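Local coordinates for rubisco operon transcriptional regulator (Synechocystis sp., PDB 5Y2W), which probably acts as a LysR-type transcriptional repressor coordinating carbon and nitrogen metabolism, with a regulatory domain that binds 2-phosphoglycolic acid, at residues A[59-64]-A[196-201]; A[77-82]-A[187-192]. One frame throughout, in Å; residues are numbered along the deposited sequence.

Contact 1: A[59-64]-A[196-201]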
loop_
_atom_site.group_PDB
_atom_site.type_symbol
_atom_site.label_atom_id
_atom_site.label_comp_id
_atom_site.label_asym_id
_atom_site.label_seq_id
_atom_site.Cartn_x
_atom_site.Cartn_y
_atom_site.Cartn_z
ATOM N N GLU A 59 -14.335 -12.897 8.251
ATOM C CA GLU A 59 -13.680 -11.908 9.141
ATOM C C GLU A 59 -14.322 -10.522 9.179
ATOM O O GLU A 59 -14.229 -9.797 10.167
ATOM C CB GLU A 59 -12.184 -11.823 8.838
ATOM C CG GLU A 59 -11.475 -13.148 9.091
ATOM C CD GLU A 59 -9.966 -13.039 9.001
ATOM O OE1 GLU A 59 -9.404 -12.233 9.760
ATOM O OE2 GLU A 59 -9.334 -13.746 8.181
ATOM N N ASP A 60 -15.040 -10.159 8.130
ATOM C CA ASP A 60 -15.492 -8.781 7.991
ATOM C C ASP A 60 -16.970 -8.717 7.702
ATOM O O ASP A 60 -17.597 -9.711 7.315
ATOM C CB ASP A 60 -14.706 -8.125 6.826
ATOM C CG ASP A 60 -13.190 -8.194 7.039
ATOM O OD1 ASP A 60 -12.713 -7.446 7.901
ATOM O OD2 ASP A 60 -12.504 -9.029 6.402
ATOM N N ASP A 61 -17.496 -7.517 7.847
ATOM C CA ASP A 61 -18.848 -7.207 7.464
ATOM C C ASP A 61 -19.015 -7.123 5.949
ATOM O O ASP A 61 -19.896 -7.752 5.362
ATOM C CB ASP A 61 -19.207 -5.868 8.102
ATOM C CG ASP A 61 -19.183 -5.947 9.619
ATOM O OD1 ASP A 61 -19.794 -6.896 10.147
ATOM O OD2 ASP A 61 -18.520 -5.125 10.283
ATOM N N LEU A 62 -18.141 -6.336 5.322
ATOM C CA LEU A 62 -18.192 -6.129 3.896
ATOM C C LEU A 62 -16.818 -6.217 3.226
ATOM O O LEU A 62 -15.774 -5.952 3.829
ATOM C CB LEU A 62 -18.825 -4.783 3.599
ATOM C CG LEU A 62 -20.312 -4.597 3.932
ATOM C CD1 LEU A 62 -20.653 -3.111 3.762
ATOM C CD2 LEU A 62 -21.250 -5.485 3.090
ATOM N N TYR A 63 -16.868 -6.575 1.950
ATOM C CA TYR A 63 -15.703 -6.783 1.152
ATOM C C TYR A 63 -15.885 -5.975 -0.125
ATOM O O TYR A 63 -16.961 -5.953 -0.741
ATOM C CB TYR A 63 -15.559 -8.256 0.843
ATOM C CG TYR A 63 -15.506 -9.153 2.079
ATOM C CD1 TYR A 63 -16.683 -9.670 2.657
ATOM C CD2 TYR A 63 -14.288 -9.487 2.671
ATOM C CE1 TYR A 63 -16.630 -10.454 3.801
ATOM C CE2 TYR A 63 -14.236 -10.293 3.792
ATOM C CZ TYR A 63 -15.412 -10.753 4.361
ATOM O OH TYR A 63 -15.355 -11.566 5.446
ATOM N N ILE A 64 -14.817 -5.304 -0.524
ATOM C CA ILE A 64 -14.754 -4.690 -1.838
ATOM C C ILE A 64 -13.747 -5.410 -2.733
ATOM O O ILE A 64 -12.522 -5.557 -2.437
ATOM C CB ILE A 64 -14.455 -3.224 -1.683
ATOM C CG1 ILE A 64 -15.587 -2.648 -0.817
ATOM C CG2 ILE A 64 -14.297 -2.549 -3.054
ATOM C CD1 ILE A 64 -15.867 -1.174 -0.994
ATOM N N GLN A 196 -26.977 -12.356 7.562
ATOM C CA GLN A 196 -27.753 -11.289 8.174
ATOM C C GLN A 196 -26.847 -10.104 8.504
ATOM O O GLN A 196 -25.969 -10.200 9.371
ATOM C CB GLN A 196 -28.388 -11.838 9.456
ATOM C CG GLN A 196 -29.383 -12.948 9.174
ATOM C CD GLN A 196 -30.417 -12.478 8.163
ATOM O OE1 GLN A 196 -30.580 -13.087 7.108
ATOM N NE2 GLN A 196 -31.051 -11.334 8.439
ATOM N N LEU A 197 -27.046 -8.988 7.818
ATOM C CA LEU A 197 -26.169 -7.829 8.018
ATOM C C LEU A 197 -26.564 -6.982 9.211
ATOM O O LEU A 197 -27.714 -6.555 9.303
ATOM C CB LEU A 197 -26.176 -6.903 6.791
ATOM C CG LEU A 197 -25.625 -7.418 5.463
ATOM C CD1 LEU A 197 -25.710 -6.286 4.448
ATOM C CD2 LEU A 197 -24.202 -7.907 5.644
ATOM N N SER A 198 -25.582 -6.655 10.054
ATOM C CA SER A 198 -25.737 -5.631 11.101
ATOM C C SER A 198 -26.325 -4.345 10.540
ATOM O O SER A 198 -26.212 -4.051 9.348
ATOM C CB SER A 198 -24.408 -5.311 11.806
ATOM O OG SER A 198 -23.461 -4.735 10.901
ATOM N N VAL A 199 -26.973 -3.592 11.420
ATOM C CA VAL A 199 -27.594 -2.309 11.067
ATOM C C VAL A 199 -26.536 -1.281 10.695
ATOM O O VAL A 199 -26.774 -0.426 9.854
ATOM C CB VAL A 199 -28.494 -1.797 12.247
ATOM C CG1 VAL A 199 -27.735 -1.793 13.583
ATOM C CG2 VAL A 199 -29.105 -0.424 11.939
ATOM N N ILE A 200 -25.363 -1.367 11.334
ATOM C CA ILE A 200 -24.229 -0.470 11.019
ATOM C C ILE A 200 -23.764 -0.753 9.580
ATOM O O ILE A 200 -23.742 0.142 8.726
ATOM C CB ILE A 200 -23.021 -0.696 11.953
ATOM C CG1 ILE A 200 -23.417 -0.649 13.429
ATOM C CG2 ILE A 200 -21.954 0.344 11.659
ATOM C CD1 ILE A 200 -22.772 -1.760 14.254
ATOM N N THR A 201 -23.433 -2.026 9.344
ATOM C CA THR A 201 -23.119 -2.572 8.032
ATOM C C THR A 201 -24.167 -2.217 6.976
ATOM O O THR A 201 -23.836 -1.737 5.870
ATOM C CB THR A 201 -23.036 -4.100 8.105
ATOM O OG1 THR A 201 -22.095 -4.473 9.111
ATOM C CG2 THR A 201 -22.608 -4.686 6.751
HETATM O O HOH W 1 -22.917 -7.330 9.289
#

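Contact 2: A[77-82]-A[187-192]. With PGA (2-phosphoglycolic acid), chain B.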
loop_
_atom_site.group_PDB
_atom_site.type_symbol
_atom_site.label_atom_id
_atom_site.label_comp_id
_atom_site.label_asym_id
_atom_site.label_seq_id
_atom_site.Cartn_x
_atom_site.Cartn_y
_atom_site.Cartn_z
ATOM N N GLN A 77 -23.096 -5.898 -5.099
ATOM C CA GLN A 77 -23.512 -4.913 -6.077
ATOM C C GLN A 77 -22.329 -4.166 -6.633
ATOM O O GLN A 77 -21.460 -3.778 -5.853
ATOM C CB GLN A 77 -24.408 -3.873 -5.425
ATOM C CG GLN A 77 -25.535 -4.480 -4.620
ATOM C CD GLN A 77 -26.455 -3.413 -4.075
ATOM O OE1 GLN A 77 -27.003 -2.626 -4.831
ATOM N NE2 GLN A 77 -26.582 -3.352 -2.755
ATOM N N PRO A 78 -22.356 -3.863 -7.952
ATOM C CA PRO A 78 -21.355 -2.961 -8.483
ATOM C C PRO A 78 -21.695 -1.562 -8.060
ATOM O O PRO A 78 -22.858 -1.216 -8.014
ATOM C CB PRO A 78 -21.525 -3.095 -9.983
ATOM C CG PRO A 78 -23.006 -3.366 -10.172
ATOM C CD PRO A 78 -23.420 -4.148 -8.947
ATOM N N PHE A 79 -20.672 -0.770 -7.734
ATOM C CA PHE A 79 -20.848 0.635 -7.361
ATOM C C PHE A 79 -19.914 1.600 -8.091
ATOM O O PHE A 79 -20.151 2.780 -8.065
ATOM C CB PHE A 79 -20.728 0.823 -5.844
ATOM C CG PHE A 79 -19.361 0.521 -5.281
ATOM C CD1 PHE A 79 -19.042 -0.747 -4.850
ATOM C CD2 PHE A 79 -18.411 1.541 -5.157
ATOM C CE1 PHE A 79 -17.794 -1.020 -4.319
ATOM C CE2 PHE A 79 -17.161 1.279 -4.620
ATOM C CZ PHE A 79 -16.839 0.004 -4.210
ATOM N N LEU A 80 -18.899 1.108 -8.800
ATOM C CA LEU A 80 -17.905 1.989 -9.440
ATOM C C LEU A 80 -17.080 1.184 -10.407
ATOM O O LEU A 80 -16.696 0.087 -10.128
ATOM C CB LEU A 80 -16.995 2.678 -8.353
ATOM C CG LEU A 80 -16.288 3.972 -8.769
ATOM C CD1 LEU A 80 -17.230 5.046 -9.294
ATOM C CD2 LEU A 80 -15.497 4.534 -7.621
ATOM N N ASP A 81 -16.814 1.735 -11.563
ATOM C CA ASP A 81 -15.944 1.086 -12.521
ATOM C C ASP A 81 -14.518 1.076 -12.003
ATOM O O ASP A 81 -14.110 1.975 -11.283
ATOM C CB ASP A 81 -15.936 1.856 -13.831
ATOM C CG ASP A 81 -17.264 1.775 -14.546
ATOM O OD1 ASP A 81 -18.116 0.978 -14.105
ATOM O OD2 ASP A 81 -17.439 2.489 -15.555
ATOM N N ASN A 82 -13.782 0.056 -12.413
ATOM C CA ASN A 82 -12.409 -0.088 -12.041
ATOM C C ASN A 82 -11.591 -0.427 -13.285
ATOM O O ASN A 82 -11.100 -1.544 -13.451
ATOM C CB ASN A 82 -12.300 -1.188 -11.006
ATOM C CG ASN A 82 -10.872 -1.371 -10.527
ATOM O OD1 ASN A 82 -10.048 -0.414 -10.521
ATOM N ND2 ASN A 82 -10.560 -2.592 -10.145
ATOM N N TRP A 187 -15.656 -2.275 -9.316
ATOM C CA TRP A 187 -15.657 -2.548 -7.899
ATOM C C TRP A 187 -17.055 -2.988 -7.419
ATOM O O TRP A 187 -18.054 -2.342 -7.696
ATOM C CB TRP A 187 -15.241 -1.295 -7.125
ATOM C CG TRP A 187 -13.779 -0.979 -7.107
ATOM C CD1 TRP A 187 -12.733 -1.820 -7.354
ATOM C CD2 TRP A 187 -13.213 0.269 -6.771
ATOM N NE1 TRP A 187 -11.542 -1.157 -7.198
ATOM C CE2 TRP A 187 -11.809 0.123 -6.834
ATOM C CE3 TRP A 187 -13.753 1.500 -6.361
ATOM C CZ2 TRP A 187 -10.948 1.159 -6.566
ATOM C CZ3 TRP A 187 -12.894 2.530 -6.126
ATOM C CH2 TRP A 187 -11.488 2.338 -6.193
ATOM N N TYR A 188 -17.087 -4.062 -6.649
ATOM C CA TYR A 188 -18.298 -4.571 -6.066
ATOM C C TYR A 188 -18.195 -4.503 -4.580
ATOM O O TYR A 188 -17.129 -4.761 -4.023
ATOM C CB TYR A 188 -18.485 -6.030 -6.414
ATOM C CG TYR A 188 -18.692 -6.339 -7.877
ATOM C CD1 TYR A 188 -19.933 -6.158 -8.487
ATOM C CD2 TYR A 188 -17.643 -6.860 -8.645
ATOM C CE1 TYR A 188 -20.128 -6.486 -9.824
ATOM C CE2 TYR A 188 -17.820 -7.169 -9.968
ATOM C CZ TYR A 188 -19.066 -6.995 -10.554
ATOM O OH TYR A 188 -19.177 -7.335 -11.868
ATOM N N VAL A 189 -19.305 -4.165 -3.931
ATOM C CA VAL A 189 -19.413 -4.344 -2.487
ATOM C C VAL A 189 -20.257 -5.610 -2.204
ATOM O O VAL A 189 -21.359 -5.803 -2.723
ATOM C CB VAL A 189 -19.944 -3.105 -1.761
ATOM C CG1 VAL A 189 -21.246 -2.646 -2.369
ATOM C CG2 VAL A 189 -20.120 -3.392 -0.270
ATOM N N ALA A 190 -19.654 -6.476 -1.407
ATOM C CA ALA A 190 -20.061 -7.837 -1.262
ATOM C C ALA A 190 -20.158 -8.181 0.218
ATOM O O ALA A 190 -19.535 -7.522 1.045
ATOM C CB ALA A 190 -19.065 -8.764 -1.954
ATOM N N ASN A 191 -20.985 -9.181 0.506
ATOM C CA ASN A 191 -21.057 -9.843 1.802
ATOM C C ASN A 191 -21.362 -11.321 1.587
ATOM O O ASN A 191 -21.829 -11.729 0.506
ATOM C CB ASN A 191 -22.139 -9.226 2.654
ATOM C CG ASN A 191 -23.520 -9.389 2.043
ATOM O OD1 ASN A 191 -24.240 -10.317 2.366
ATOM N ND2 ASN A 191 -23.891 -8.484 1.179
ATOM N N LEU A 192 -21.029 -12.130 2.578
ATOM C CA LEU A 192 -21.267 -13.592 2.507
ATOM C C LEU A 192 -22.761 -13.807 2.205
ATOM O O LEU A 192 -23.615 -13.134 2.808
ATOM C CB LEU A 192 -20.829 -14.290 3.819
ATOM C CG LEU A 192 -19.302 -14.303 4.159
ATOM C CD1 LEU A 192 -18.907 -15.195 5.330
ATOM C CD2 LEU A 192 -18.447 -14.708 2.962
HETATM P P PGA B . -5.490 -6.761 -6.496
HETATM O O1P PGA B . -6.909 -6.090 -6.882
HETATM O O2P PGA B . -4.983 -6.000 -5.316
HETATM O O3P PGA B . -4.652 -6.627 -7.778
HETATM O O4P PGA B . -5.856 -8.113 -6.006
HETATM C C2 PGA B . -7.165 -4.728 -7.148
HETATM C C1 PGA B . -8.085 -4.526 -8.346
HETATM O O1 PGA B . -8.394 -3.344 -8.696
HETATM O O2 PGA B . -8.501 -5.545 -8.934
#

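Contact 1: A[59-64]-A[196-201]
Leu-62 and Asp-61 meet Thr-201 where the start of strand 62-65 lies against the first turn of helix 199-211, in the five-stranded lobe of a periplasmic-binding-protein-like LysR regulatory domain. The apolar part is a small patch centred on the Thr-201 methyl. Leu-62 CG lies 3.6 Å from Thr-201 CG2, with both leucine methyls only slightly farther off. The CB of Asp-61 closes on the same methyl, 3.8 Å from Thr-201 CG2. Thr-201 CG2 stands anti to its own backbone N, with OG1 beside that N (chi1 -55°), which puts CG2 against Leu-62 and the CB of Asp-61, and OG1 beside the Asp-61 carboxylate. An alanine in place of Leu-62 would probably open a gap beside the Thr-201 methyl and weaken the packing on Phe-204 and Val-189.

The polar part runs through solvent. As modelled, Asp-61 OD1 and Thr-201 OG1 are 3.5 Å apart at an angle too poor for a hydrogen bond, and a water bridges them instead. The carboxylate's other oxygen, OD2, accepts from the backbone N of Arg-14 on strand 11-18, which ties the side chain to the neighbouring strand.

Ser-198 holds the N-cap position of the helix. Its OG is modelled too close to Thr-201 OG1, which leaves the exact place of both hydroxyls, and the capping bond from Thr-201 N, less sure. The bridging water lies 3.0 Å from Thr-201 OG1, with the direction of that bond open. It donates to Asp-61 OD1 and accepts from the backbone N of Ser-198 at 2.9 Å.

Contact 2: A[77-82]-A[187-192]
CB of Asn-82 lies over one face of the Trp-187 indole, 4.0 Å from the centroid of the five-membered ring and 23° off its normal, a CH-pi contact. The indole also stacks with the ring of His-162, and O1 of the bound 2-phosphoglycolic acid lies at its edge, near its plane. Leu-80 runs alongside the indole, its CD2 3.6 Å from Trp-187 CZ3. The Phe-79 ring has Val-189 N and Tyr-188 C at its edge, while Trp-187 CB makes an off-centre CH-pi contact, 4.0 Å from the Phe-79 centroid. Tyr-188 turns its ring edge to the Gln-77–Pro-78 peptide, its CE1 reaches Pro-78 CB at 3.7 Å, and it pairs edge-to-face with Tyr-76.

In Asn-82, CG is anti to the backbone N (chi1 -178°), which sets it 3.4 Å from Trp-187 NE1. The side chain crosses the indole at about a right angle, with amide and ring planes 34° apart. Its ND2 donates to the ligand O1 at 2.7 Å and also to Ser-66, while OD1 accepts from Ser-160; bonds at both ends fix which way the amide faces.

The backbones pair antiparallel, Gln-77 with Val-189 hydrogen-bonded and Pro-78 with Tyr-188 non-hydrogen-bonded. The next pair is Leu-80 with Trp-187: a slip of one residue, a beta bulge, where the chain turns its corner. Phe-79 N donates to Trp-187 O at 3.1 Å and Trp-187 N to Leu-80 O at 2.7 Å.

Strand 186-192 runs between strands 62-65 and 74-79; Met-209 of helix 199-211 touches Gln-77, Phe-79 and Val-189.

In the fold
Contacts 1 and 2 have centres about 13 Å apart, and both reach one mixed five-stranded sheet, where strands 62-65 and 186-192 are neighbours. Along the chain the order is 59-64, 77-82, 187-192, 196-201, so the pairing of contact 2 falls between the two segments of contact 1. They meet directly: Tyr-63 O and Ala-190 N are 2.8 Å apart, a probable hydrogen bond, and Ile-64 CD1 packs 3.6 Å from Phe-79 CZ. Helix 199-211 follows strand 186-192 and packs on residues of both contacts. Contact 1 lies where the sheet meets the start of this helix, whereas contact 2 carries the chain into strand 81-89 and holds Asn-82, linking the bound 2-phosphoglycolic acid to the sheet.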